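Local coordinates for protein glutathione peroxidase-like peroxiredoxin HYR1 (Saccharomyces cerevisiae, PDB 3CMI) that reduces hydroperoxides with electrons from thioredoxin and, as a sensor of hydroperoxide stress, passes the oxidation on to the transcription activator YAP1, at residues L53-K58 / G95-P99; Y60-F65 / I163-L167; F117-S123 / V146-Y150; S10-K14 / V140-G144. All blocks are in the same frame, centred on the assembly; numbering follows the deposited sequence.

Contact 1. Residues L53-K58 / G95-P99; sequences LEALYK and GVTFP
Glu54 on helix 47-60 reaches across to the loop 95-99 and holds Thr97 by both its backbone and its side chain. From CB the chain runs out with CG anti to the backbone N (chi1 -177°) and then bends at CG (chi2 63°), which swings the carboxylate over to the loop. There CD stands 3.4 Å from Thr97 N. OE1 takes the hydroxyl hydrogen bond from Thr97 OG1 at 2.6 Å, on its syn lone pair, while OE2 accepts from Thr97 N at 2.8 Å, the donor lying above the carboxylate plane. OE2 also rests against CA and CB of Val96. One turn along the helix, Lys58 NZ forms a salt bridge with the same OE1, its hydrogen bond weak, and this positive charge would be expected to favour the ionised carboxylate.

The helix is the one that follows the first strand of the thioredoxin-like fold, and the loop lies between strand 65-72 and helix 113-121; the contact thus lays this connection along one flank of the helix. Its apolar half is built on Tyr57 and Phe98. Phe98 CB sits almost squarely over the centre of the Tyr57 ring, 3.5 Å from the centroid, a CH-pi contact, and the Phe98 ring turns its edge to the same tyrosine in a T-shaped pair with the planes at 73°. Thr97 OG1 approaches the Tyr57 ring at its edge, 3.3 Å from CE2. One turn earlier on the helix than Tyr57, Leu53 CB lies 3.8 Å from Phe98 CE2. Tyr57 and Phe98 both pack on Ile67 of strand 65-72.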
loop_
_atom_site.group_PDB
_atom_site.type_symbol
_atom_site.label_atom_id
_atom_site.label_comp_id
_atom_site.label_asym_id
_atom_site.label_seq_id
_atom_site.Cartn_x
_atom_site.Cartn_y
_atom_site.Cartn_z
ATOM N N LEU A 53 3.724 -2.143 10.870
ATOM C CA LEU A 53 3.317 -1.083 9.949
ATOM C C LEU A 53 3.189 0.252 10.668
ATOM O O LEU A 53 3.681 1.272 10.181
ATOM C CB LEU A 53 1.995 -1.434 9.262
ATOM C CG LEU A 53 2.024 -2.555 8.220
ATOM C CD1 LEU A 53 0.615 -3.044 7.949
ATOM C CD2 LEU A 53 2.719 -2.110 6.934
ATOM N N GLU A 54 2.529 0.233 11.824
ATOM C CA GLU A 54 2.353 1.421 12.658
ATOM C C GLU A 54 3.696 2.007 13.099
ATOM O O GLU A 54 3.866 3.229 13.111
ATOM C CB GLU A 54 1.467 1.099 13.867
ATOM C CG GLU A 54 1.133 2.288 14.789
ATOM C CD GLU A 54 0.325 3.396 14.115
ATOM O OE1 GLU A 54 0.175 4.461 14.740
ATOM O OE2 GLU A 54 -0.158 3.220 12.976
ATOM N N ALA A 55 4.646 1.133 13.437
ATOM C CA ALA A 55 5.991 1.553 13.815
ATOM C C ALA A 55 6.695 2.257 12.653
ATOM O O ALA A 55 7.349 3.278 12.847
ATOM C CB ALA A 55 6.819 0.359 14.314
ATOM N N LEU A 56 6.550 1.707 11.448
ATOM C CA LEU A 56 7.098 2.315 10.237
ATOM C C LEU A 56 6.504 3.704 10.023
ATOM O O LEU A 56 7.229 4.674 9.778
ATOM C CB LEU A 56 6.794 1.427 9.025
ATOM C CG LEU A 56 7.612 1.589 7.742
ATOM C CD1 LEU A 56 9.058 1.134 7.949
ATOM C CD2 LEU A 56 6.952 0.801 6.614
ATOM N N TYR A 57 5.182 3.791 10.147
ATOM C CA TYR A 57 4.455 5.040 9.962
ATOM C C TYR A 57 4.871 6.088 10.985
ATOM O O TYR A 57 5.196 7.215 10.616
ATOM C CB TYR A 57 2.944 4.791 10.026
ATOM C CG TYR A 57 2.086 6.024 9.839
ATOM C CD1 TYR A 57 2.103 6.741 8.638
ATOM C CD2 TYR A 57 1.228 6.457 10.853
ATOM C CE1 TYR A 57 1.301 7.866 8.459
ATOM C CE2 TYR A 57 0.430 7.585 10.685
ATOM C CZ TYR A 57 0.474 8.283 9.489
ATOM O OH TYR A 57 -0.323 9.396 9.321
ATOM N N LYS A 58 4.861 5.715 12.263
ATOM C CA LYS A 58 5.295 6.612 13.337
ATOM C C LYS A 58 6.713 7.131 13.093
ATOM O O LYS A 58 6.996 8.318 13.265
ATOM C CB LYS A 58 5.230 5.904 14.693
ATOM C CG LYS A 58 3.820 5.622 15.182
ATOM C CD LYS A 58 3.830 5.217 16.648
ATOM C CE LYS A 58 2.422 4.961 17.168
ATOM N NZ LYS A 58 1.534 6.164 17.079
ATOM N N GLY A 95 -6.374 -0.469 14.869
ATOM C CA GLY A 95 -5.506 0.055 15.929
ATOM C C GLY A 95 -4.291 0.808 15.415
ATOM O O GLY A 95 -3.304 0.984 16.136
ATOM N N VAL A 96 -4.369 1.254 14.164
ATOM C CA VAL A 96 -3.294 2.004 13.515
ATOM C C VAL A 96 -3.719 3.465 13.328
ATOM O O VAL A 96 -4.891 3.803 13.534
ATOM C CB VAL A 96 -2.900 1.367 12.153
ATOM C CG1 VAL A 96 -2.402 -0.063 12.348
ATOM C CG2 VAL A 96 -4.068 1.400 11.167
ATOM N N THR A 97 -2.778 4.327 12.950
ATOM C CA THR A 97 -3.085 5.755 12.775
ATOM C C THR A 97 -2.897 6.261 11.340
ATOM O O THR A 97 -3.106 7.442 11.062
ATOM C CB THR A 97 -2.279 6.656 13.736
ATOM O OG1 THR A 97 -0.881 6.470 13.502
ATOM C CG2 THR A 97 -2.607 6.344 15.201
ATOM N N PHE A 98 -2.494 5.375 10.435
ATOM C CA PHE A 98 -2.347 5.744 9.032
ATOM C C PHE A 98 -3.655 5.489 8.279
ATOM O O PHE A 98 -4.499 4.738 8.769
ATOM C CB PHE A 98 -1.162 5.006 8.389
ATOM C CG PHE A 98 -1.214 3.509 8.525
ATOM C CD1 PHE A 98 -1.983 2.735 7.652
ATOM C CD2 PHE A 98 -0.460 2.864 9.500
ATOM C CE1 PHE A 98 -2.014 1.347 7.768
ATOM C CE2 PHE A 98 -0.488 1.479 9.622
ATOM C CZ PHE A 98 -1.267 0.717 8.753
ATOM N N PRO A 99 -3.839 6.119 7.099
ATOM C CA PRO A 99 -5.121 5.988 6.385
ATOM C C PRO A 99 -5.535 4.550 6.061
ATOM O O PRO A 99 -4.781 3.803 5.434
ATOM C CB PRO A 99 -4.891 6.789 5.096
ATOM C CG PRO A 99 -3.834 7.771 5.461
ATOM C CD PRO A 99 -2.914 7.009 6.371
#

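Contact 2. Residues Y60-F65 / I163-L167; sequences YKDEGF and IEELL
Tyr60 and Glu164 supply the polar link between the end of helix 47-60 and the C-terminal helix 160-167. Tyr60 OH donates to Glu164 OE2 over 2.7 Å, using the anti lone pair of the carboxylate. OE2 lies in the plane of the tyrosine ring, at its edge, whereas the carboxylate itself is turned 68° from that plane. The extended Glu164 chain brings CG alongside the phenol too, 3.7 Å from Tyr60 CE1.

The apolar contacts come from Ile163 and Leu167, one helical turn apart. Both branches of Ile163 meet the Phe65 ring, Ile163 CG2 at 3.7 Å from Phe65 CD1 and Ile163 CD1 at 3.7 Å from Phe65 CE1. Ile163 CG2 also lies, more loosely, over a face of the Tyr60 ring. Leu167 points its fork into the turn, with CD1 against Glu63 CB at 3.8 Å and CD2 against Phe65 CB.

Backbone carbonyls complete the fit, since the same Leu167 CD2 is 3.4 Å from both Glu63 O and Gly64 O. Gly64 has positive phi (93°), a conformation suited to glycine, and the chain here turns from helix into strand 65-72. Phe65 and Ile163 both pack on Leu56, while Leu166 and Leu167 reach Val34. This is the alpha-to-beta turn of a beta-alpha-beta crossover, its parallel strands 34-41 and 65-72 belonging to the thioredoxin-like fold, with the C-terminal helix packed beside it.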
loop_
_atom_site.group_PDB
_atom_site.type_symbol
_atom_site.label_atom_id
_atom_site.label_comp_id
_atom_site.label_asym_id
_atom_site.label_seq_id
_atom_site.Cartn_x
_atom_site.Cartn_y
_atom_site.Cartn_z
ATOM N N TYR A 60 8.554 7.463 10.260
ATOM C CA TYR A 60 8.863 8.198 9.036
ATOM C C TYR A 60 7.824 9.213 8.576
ATOM O O TYR A 60 8.094 9.993 7.662
ATOM C CB TYR A 60 9.122 7.212 7.895
ATOM C CG TYR A 60 10.374 6.383 8.076
ATOM C CD1 TYR A 60 11.632 6.985 8.114
ATOM C CD2 TYR A 60 10.301 4.996 8.193
ATOM C CE1 TYR A 60 12.786 6.225 8.268
ATOM C CE2 TYR A 60 11.455 4.224 8.351
ATOM C CZ TYR A 60 12.687 4.847 8.387
ATOM O OH TYR A 60 13.824 4.099 8.552
ATOM N N LYS A 61 6.640 9.205 9.180
ATOM C CA LYS A 61 5.545 10.045 8.677
ATOM C C LYS A 61 5.943 11.508 8.433
ATOM O O LYS A 61 5.545 12.097 7.424
ATOM C CB LYS A 61 4.277 9.937 9.543
ATOM C CG LYS A 61 4.404 10.382 11.005
ATOM C CD LYS A 61 3.040 10.289 11.698
ATOM C CE LYS A 61 3.149 10.499 13.200
ATOM N NZ LYS A 61 3.161 11.955 13.591
ATOM N N ASP A 62 6.748 12.074 9.329
ATOM C CA ASP A 62 7.152 13.481 9.216
ATOM C C ASP A 62 8.319 13.743 8.263
ATOM O O ASP A 62 8.748 14.888 8.097
ATOM C CB ASP A 62 7.394 14.090 10.596
ATOM C CG ASP A 62 6.111 14.271 11.376
ATOM O OD1 ASP A 62 5.112 14.759 10.793
ATOM O OD2 ASP A 62 6.100 13.928 12.577
ATOM N N GLU A 63 8.820 12.679 7.637
ATOM C CA GLU A 63 9.793 12.792 6.554
ATOM C C GLU A 63 9.093 12.923 5.197
ATOM O O GLU A 63 9.751 13.102 4.170
ATOM C CB GLU A 63 10.725 11.572 6.537
ATOM C CG GLU A 63 11.444 11.294 7.852
ATOM C CD GLU A 63 12.463 12.364 8.203
ATOM O OE1 GLU A 63 13.230 12.768 7.302
ATOM O OE2 GLU A 63 12.500 12.799 9.375
ATOM N N GLY A 64 7.763 12.837 5.199
ATOM C CA GLY A 64 6.980 12.816 3.962
ATOM C C GLY A 64 6.719 11.389 3.509
ATOM O O GLY A 64 7.049 11.008 2.385
ATOM N N PHE A 65 6.135 10.603 4.408
ATOM C CA PHE A 65 5.872 9.187 4.184
ATOM C C PHE A 65 4.504 8.854 4.738
ATOM O O PHE A 65 4.101 9.381 5.777
ATOM C CB PHE A 65 6.924 8.322 4.884
ATOM C CG PHE A 65 6.611 6.840 4.864
ATOM C CD1 PHE A 65 6.876 6.070 3.732
ATOM C CD2 PHE A 65 6.044 6.220 5.982
ATOM C CE1 PHE A 65 6.589 4.701 3.711
ATOM C CE2 PHE A 65 5.751 4.860 5.973
ATOM C CZ PHE A 65 6.023 4.097 4.836
ATOM N N ILE A 163 12.982 2.803 1.966
ATOM C CA ILE A 163 12.154 3.994 2.217
ATOM C C ILE A 163 13.040 5.227 2.394
ATOM O O ILE A 163 12.744 6.291 1.846
ATOM C CB ILE A 163 11.180 3.799 3.417
ATOM C CG1 ILE A 163 10.101 2.771 3.057
ATOM C CG2 ILE A 163 10.478 5.121 3.809
ATOM C CD1 ILE A 163 9.294 2.259 4.239
ATOM N N GLU A 164 14.143 5.067 3.123
ATOM C CA GLU A 164 15.056 6.180 3.383
ATOM C C GLU A 164 15.693 6.736 2.109
ATOM O O GLU A 164 15.812 7.952 1.974
ATOM C CB GLU A 164 16.115 5.812 4.436
ATOM C CG GLU A 164 15.530 5.791 5.845
ATOM C CD GLU A 164 16.556 5.700 6.957
ATOM O OE1 GLU A 164 17.742 6.042 6.743
ATOM O OE2 GLU A 164 16.159 5.295 8.071
ATOM N N GLU A 165 16.081 5.865 1.176
ATOM C CA GLU A 165 16.675 6.342 -0.082
ATOM C C GLU A 165 15.673 7.034 -1.007
ATOM O O GLU A 165 16.039 7.935 -1.761
ATOM C CB GLU A 165 17.506 5.261 -0.805
ATOM C CG GLU A 165 16.762 4.044 -1.328
ATOM C CD GLU A 165 17.706 2.928 -1.806
ATOM O OE1 GLU A 165 18.879 3.211 -2.133
ATOM O OE2 GLU A 165 17.270 1.756 -1.866
ATOM N N LEU A 166 14.410 6.619 -0.934
ATOM C CA LEU A 166 13.332 7.286 -1.672
ATOM C C LEU A 166 12.980 8.639 -1.056
ATOM O O LEU A 166 12.615 9.574 -1.767
ATOM C CB LEU A 166 12.081 6.408 -1.742
ATOM C CG LEU A 166 12.132 5.088 -2.512
ATOM C CD1 LEU A 166 10.777 4.410 -2.431
ATOM C CD2 LEU A 166 12.543 5.296 -3.965
ATOM N N LEU A 167 13.085 8.736 0.265
ATOM C CA LEU A 167 12.785 9.987 0.957
ATOM C C LEU A 167 13.805 11.074 0.614
ATOM O O LEU A 167 13.479 12.263 0.617
ATOM C CB LEU A 167 12.708 9.769 2.472
ATOM C CG LEU A 167 11.491 9.043 3.060
ATOM C CD1 LEU A 167 11.804 8.562 4.464
ATOM C CD2 LEU A 167 10.248 9.924 3.074
#

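Contact 3. Residues F117-S123 / V146-Y150; sequences FLKSQKS and VYERY
Helix 113-121 lies across the edge strand 146-150 of the thioredoxin-like sheet, and the two short axes cross at -85°, 9.4 Å apart. The apolar part centres on Val146 of the strand, beside the end of the helix. Its CG2 meets Gln121 CB at 3.7 Å, Leu118 CD2 at 3.9 Å and, a little farther off, Phe117 CE2. With CG anti to the carbonyl carbon (chi1 -57°), Gln121 sets CG over a face of the Phe117 ring, offset toward its rim.

Farther along the strand the contact turns polar. The Arg149 chain is fully extended from CB to NE, with CG anti to the backbone N (chi1 180°), an extension that carries its guanidinium to the chain just beyond the helix. NH1 donates to Lys122 O at 2.9 Å; the oxygen lies nearly in the guanidinium plane, and NH1 meets it in the carbonyl plane, on a lone pair. Ser123 OG, which itself donates to Lys119 O, stands at the guanidinium edge. NH2 bonds to Arg129 O and forms a salt bridge with Glu136, so several partners fix the rotation of the group. Lys122 lies across the strand: its CB touches Arg149 CB, and its CE comes to 3.3 Å from Tyr147 O, next to the classic beta bulge that Tyr147 and Glu148 form opposite Leu139.

Leu118 and Arg149 also pack on Phe138 of the adjacent antiparallel strand 137-140, while Tyr147, on the other face of the sheet, packs against helix 160-167.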
loop_
_atom_site.group_PDB
_atom_site.type_symbol
_atom_site.label_atom_id
_atom_site.label_comp_id
_atom_site.label_asym_id
_atom_site.label_seq_id
_atom_site.Cartn_x
_atom_site.Cartn_y
_atom_site.Cartn_z
ATOM N N PHE A 117 -3.989 -0.646 -11.312
ATOM C CA PHE A 117 -2.839 0.199 -11.632
ATOM C C PHE A 117 -1.524 -0.339 -11.068
ATOM O O PHE A 117 -0.522 -0.394 -11.783
ATOM C CB PHE A 117 -3.050 1.647 -11.169
ATOM C CG PHE A 117 -1.791 2.472 -11.196
ATOM C CD1 PHE A 117 -1.285 2.957 -12.404
ATOM C CD2 PHE A 117 -1.091 2.731 -10.024
ATOM C CE1 PHE A 117 -0.111 3.707 -12.435
ATOM C CE2 PHE A 117 0.088 3.475 -10.044
ATOM C CZ PHE A 117 0.575 3.967 -11.251
ATOM N N LEU A 118 -1.527 -0.718 -9.791
ATOM C CA LEU A 118 -0.314 -1.205 -9.139
ATOM C C LEU A 118 0.256 -2.428 -9.847
ATOM O O LEU A 118 1.446 -2.462 -10.161
ATOM C CB LEU A 118 -0.542 -1.473 -7.647
ATOM C CG LEU A 118 -0.740 -0.227 -6.762
ATOM C CD1 LEU A 118 -1.114 -0.614 -5.328
ATOM C CD2 LEU A 118 0.488 0.688 -6.773
ATOM N N LYS A 119 -0.597 -3.407 -10.135
ATOM C CA LYS A 119 -0.164 -4.636 -10.811
ATOM C C LYS A 119 0.359 -4.409 -12.231
ATOM O O LYS A 119 1.222 -5.157 -12.698
ATOM C CB LYS A 119 -1.278 -5.685 -10.786
ATOM C CG LYS A 119 -1.304 -6.480 -9.488
ATOM C CD LYS A 119 -2.706 -6.616 -8.912
ATOM C CE LYS A 119 -3.501 -7.685 -9.599
ATOM N NZ LYS A 119 -4.823 -7.924 -8.947
ATOM N N SER A 120 -0.150 -3.377 -12.907
ATOM C CA SER A 120 0.323 -3.014 -14.250
ATOM C C SER A 120 1.749 -2.461 -14.226
ATOM O O SER A 120 2.462 -2.524 -15.232
ATOM C CB SER A 120 -0.610 -1.999 -14.908
ATOM O OG SER A 120 -0.403 -0.696 -14.382
ATOM N N GLN A 121 2.150 -1.914 -13.077
ATOM C CA GLN A 121 3.494 -1.360 -12.905
ATOM C C GLN A 121 4.483 -2.396 -12.387
ATOM O O GLN A 121 5.663 -2.384 -12.767
ATOM C CB GLN A 121 3.474 -0.153 -11.954
ATOM C CG GLN A 121 2.546 0.988 -12.373
ATOM C CD GLN A 121 2.830 1.492 -13.771
ATOM O OE1 GLN A 121 2.020 1.317 -14.678
ATOM N NE2 GLN A 121 3.993 2.098 -13.961
ATOM N N LYS A 122 4.011 -3.282 -11.509
ATOM C CA LYS A 122 4.896 -4.269 -10.888
ATOM C C LYS A 122 4.230 -5.644 -10.757
ATOM O O LYS A 122 3.401 -5.870 -9.879
ATOM C CB LYS A 122 5.418 -3.752 -9.535
ATOM C CG LYS A 122 6.956 -3.760 -9.383
ATOM C CD LYS A 122 7.640 -2.672 -10.238
ATOM C CE LYS A 122 9.144 -2.658 -10.041
ATOM N NZ LYS A 122 9.886 -1.894 -11.102
ATOM N N SER A 123 4.585 -6.542 -11.670
ATOM C CA SER A 123 4.180 -7.948 -11.626
ATOM C C SER A 123 5.299 -8.769 -12.245
ATOM O O SER A 123 6.086 -8.244 -13.032
ATOM C CB SER A 123 2.891 -8.171 -12.425
ATOM O OG SER A 123 1.747 -7.797 -11.684
ATOM N N VAL A 146 5.814 3.612 -9.180
ATOM C CA VAL A 146 5.946 2.420 -8.349
ATOM C C VAL A 146 7.390 1.910 -8.405
ATOM O O VAL A 146 7.918 1.611 -9.480
ATOM C CB VAL A 146 4.946 1.312 -8.752
ATOM C CG1 VAL A 146 5.003 0.158 -7.761
ATOM C CG2 VAL A 146 3.516 1.871 -8.840
ATOM N N TYR A 147 8.019 1.842 -7.235
ATOM C CA TYR A 147 9.422 1.450 -7.116
ATOM C C TYR A 147 9.591 -0.066 -7.085
ATOM O O TYR A 147 10.452 -0.614 -7.781
ATOM C CB TYR A 147 10.054 2.081 -5.867
ATOM C CG TYR A 147 11.513 1.725 -5.674
ATOM C CD1 TYR A 147 11.897 0.757 -4.743
ATOM C CD2 TYR A 147 12.510 2.347 -6.428
ATOM C CE1 TYR A 147 13.236 0.421 -4.566
ATOM C CE2 TYR A 147 13.859 2.018 -6.255
ATOM C CZ TYR A 147 14.211 1.053 -5.322
ATOM O OH TYR A 147 15.536 0.722 -5.140
ATOM N N GLU A 148 8.775 -0.733 -6.269
ATOM C CA GLU A 148 8.876 -2.179 -6.084
ATOM C C GLU A 148 7.673 -2.770 -5.352
ATOM O O GLU A 148 7.012 -2.100 -4.549
ATOM C CB GLU A 148 10.177 -2.538 -5.341
ATOM C CG GLU A 148 10.546 -4.029 -5.318
ATOM C CD GLU A 148 10.580 -4.667 -6.701
ATOM O OE1 GLU A 148 11.687 -4.793 -7.252
ATOM O OE2 GLU A 148 9.503 -5.030 -7.240
ATOM N N ARG A 149 7.408 -4.037 -5.659
ATOM C CA ARG A 149 6.386 -4.846 -5.013
ATOM C C ARG A 149 7.065 -5.894 -4.121
ATOM O O ARG A 149 8.022 -6.554 -4.537
ATOM C CB ARG A 149 5.540 -5.514 -6.094
ATOM C CG ARG A 149 4.413 -6.408 -5.623
ATOM C CD ARG A 149 3.791 -7.075 -6.846
ATOM N NE ARG A 149 2.709 -7.990 -6.515
ATOM C CZ ARG A 149 1.800 -8.420 -7.386
ATOM N NH1 ARG A 149 1.823 -7.999 -8.644
ATOM N NH2 ARG A 149 0.858 -9.266 -6.995
ATOM N N TYR A 150 6.568 -6.039 -2.897
ATOM C CA TYR A 150 7.153 -6.961 -1.923
ATOM C C TYR A 150 6.115 -7.966 -1.458
ATOM O O TYR A 150 4.939 -7.636 -1.330
ATOM C CB TYR A 150 7.697 -6.192 -0.719
ATOM C CG TYR A 150 8.695 -5.121 -1.089
ATOM C CD1 TYR A 150 8.281 -3.811 -1.333
ATOM C CD2 TYR A 150 10.055 -5.422 -1.208
ATOM C CE1 TYR A 150 9.197 -2.826 -1.681
ATOM C CE2 TYR A 150 10.979 -4.444 -1.556
ATOM C CZ TYR A 150 10.542 -3.150 -1.789
ATOM O OH TYR A 150 11.446 -2.177 -2.134
#

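Contact 4. Residues S10-K14 / V140-G144; sequences SEFYK and VDKKG
The backbones come closest where Phe12, in a short helix-like turn near the N-terminus, faces Gly144 in the turn 140-144, their CA atoms 5.9 Å apart. Gly144 adopts a positive phi (97°), and Gly144 CA comes 3.7 Å from Tyr13 CZ. The turn is braced from within by an Asx turn, in which Asp141 OD1 accepts from Lys143 N at 3.1 Å.

Phe12 extends with CG anti to the backbone N (chi1 -179°) and meets Val140 head-on: the valine's CG1 sits over the centre of the ring, a CH-pi contact 3.8 Å from the centroid. At the root of the same side chain, CB is 3.4 Å from Gly144 O. Tyr13 brings its hydroxyl to the turn's backbone, with OH 3.0 Å from Lys142 O, and a water bridges Tyr13 OH to Asp141 O, to which the water donates.

The turn is the hairpin connection between strands 137-140 and 146-150. Phe12 also touches Phe117 of helix 113-121 and Ile37 of strand 34-41, while Lys142 NZ hydrogen-bonds to Gly32 O, just before that strand.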
loop_
_atom_site.group_PDB
_atom_site.type_symbol
_atom_site.label_atom_id
_atom_site.label_comp_id
_atom_site.label_asym_id
_atom_site.label_seq_id
_atom_site.Cartn_x
_atom_site.Cartn_y
_atom_site.Cartn_z
ATOM N N SER A 10 1.385 11.568 -13.285
ATOM C CA SER A 10 1.287 10.079 -13.286
ATOM C C SER A 10 -0.150 9.609 -13.069
ATOM O O SER A 10 -0.965 10.331 -12.484
ATOM C CB SER A 10 2.205 9.478 -12.216
ATOM O OG SER A 10 1.758 9.810 -10.912
ATOM N N GLU A 11 -0.445 8.397 -13.544
ATOM C CA GLU A 11 -1.765 7.777 -13.394
ATOM C C GLU A 11 -2.083 7.517 -11.920
ATOM O O GLU A 11 -3.251 7.454 -11.529
ATOM C CB GLU A 11 -1.830 6.466 -14.189
ATOM C CG GLU A 11 -3.248 5.972 -14.486
ATOM C CD GLU A 11 -3.284 4.594 -15.140
ATOM O OE1 GLU A 11 -4.083 3.747 -14.682
ATOM O OE2 GLU A 11 -2.522 4.353 -16.104
ATOM N N PHE A 12 -1.030 7.373 -11.118
ATOM C CA PHE A 12 -1.141 7.152 -9.678
ATOM C C PHE A 12 -1.932 8.251 -8.961
ATOM O O PHE A 12 -2.736 7.963 -8.077
ATOM C CB PHE A 12 0.259 7.022 -9.064
ATOM C CG PHE A 12 0.257 6.776 -7.582
ATOM C CD1 PHE A 12 -0.056 5.518 -7.073
ATOM C CD2 PHE A 12 0.572 7.801 -6.695
ATOM C CE1 PHE A 12 -0.055 5.287 -5.701
ATOM C CE2 PHE A 12 0.575 7.584 -5.325
ATOM C CZ PHE A 12 0.261 6.328 -4.822
ATOM N N TYR A 13 -1.697 9.505 -9.339
ATOM C CA TYR A 13 -2.333 10.633 -8.663
ATOM C C TYR A 13 -3.782 10.835 -9.097
ATOM O O TYR A 13 -4.516 11.599 -8.468
ATOM C CB TYR A 13 -1.518 11.919 -8.848
ATOM C CG TYR A 13 -0.127 11.863 -8.245
ATOM C CD1 TYR A 13 0.077 11.385 -6.949
ATOM C CD2 TYR A 13 0.981 12.299 -8.968
ATOM C CE1 TYR A 13 1.353 11.336 -6.390
ATOM C CE2 TYR A 13 2.261 12.255 -8.419
ATOM C CZ TYR A 13 2.438 11.771 -7.131
ATOM O OH TYR A 13 3.700 11.729 -6.584
ATOM N N LYS A 14 -4.180 10.139 -10.161
ATOM C CA LYS A 14 -5.558 10.156 -10.660
ATOM C C LYS A 14 -6.478 9.254 -9.830
ATOM O O LYS A 14 -7.700 9.415 -9.854
ATOM C CB LYS A 14 -5.599 9.728 -12.129
ATOM C CG LYS A 14 -5.166 10.797 -13.124
ATOM C CD LYS A 14 -4.724 10.161 -14.437
ATOM C CE LYS A 14 -4.368 11.202 -15.487
ATOM N NZ LYS A 14 -5.554 11.606 -16.302
ATOM N N VAL A 140 5.826 3.337 -3.411
ATOM C CA VAL A 140 5.654 4.349 -4.452
ATOM C C VAL A 140 6.564 5.575 -4.256
ATOM O O VAL A 140 6.731 6.081 -3.144
ATOM C CB VAL A 140 4.158 4.780 -4.575
ATOM C CG1 VAL A 140 3.967 5.840 -5.651
ATOM C CG2 VAL A 140 3.271 3.567 -4.868
ATOM N N ASP A 141 7.140 6.015 -5.375
ATOM C CA ASP A 141 7.984 7.214 -5.544
ATOM C C ASP A 141 7.378 8.501 -4.972
ATOM O O ASP A 141 6.165 8.585 -4.751
ATOM C CB ASP A 141 8.124 7.434 -7.060
ATOM C CG ASP A 141 9.488 7.891 -7.479
ATOM O OD1 ASP A 141 9.872 9.027 -7.134
ATOM O OD2 ASP A 141 10.162 7.129 -8.199
ATOM N N LYS A 142 8.230 9.508 -4.766
ATOM C CA LYS A 142 7.777 10.882 -4.512
ATOM C C LYS A 142 7.195 11.539 -5.774
ATOM O O LYS A 142 6.482 12.544 -5.688
ATOM C CB LYS A 142 8.914 11.743 -3.961
ATOM C CG LYS A 142 9.162 11.568 -2.475
ATOM C CD LYS A 142 10.211 12.544 -1.966
ATOM C CE LYS A 142 10.304 12.515 -0.444
ATOM N NZ LYS A 142 9.084 13.063 0.235
ATOM N N LYS A 143 7.519 10.973 -6.935
ATOM C CA LYS A 143 6.994 11.446 -8.217
ATOM C C LYS A 143 5.798 10.599 -8.669
ATOM O O LYS A 143 5.187 10.873 -9.705
ATOM C CB LYS A 143 8.091 11.452 -9.291
ATOM C CG LYS A 143 9.237 12.432 -9.036
ATOM C CD LYS A 143 10.285 12.355 -10.144
ATOM C CE LYS A 143 11.572 13.094 -9.783
ATOM N NZ LYS A 143 11.437 14.579 -9.814
ATOM N N GLY A 144 5.473 9.572 -7.885
ATOM C CA GLY A 144 4.293 8.740 -8.124
ATOM C C GLY A 144 4.546 7.453 -8.884
ATOM O O GLY A 144 3.604 6.769 -9.276
HETATM O O HOH W 1 3.949 10.017 -4.508
#

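The four contacts are spread over both faces of one thioredoxin-like sheet. Contacts 1 and 2 share helix 47-60 and meet where Leu56 CD2 lies 3.6 Å from Ile163 CD1. Contact 3, its centre about 22 Å from that of contact 1, lies on the opposite side of the chain's centre. Contact 4 touches both contacts 2 and 3: Phe12 CD1 is 3.6 Å from Phe117 CE2 of contact 3, and Lys142 CE is 3.4 Å from Leu167 O of contact 2. Tyr147 against Leu166 joins contacts 2 and 3 directly. All four lie away from the peroxidatic Cys44; Cys90, its inferred disulfide partner, falls in the unmodelled region 77-94, shortly before contact 1's loop.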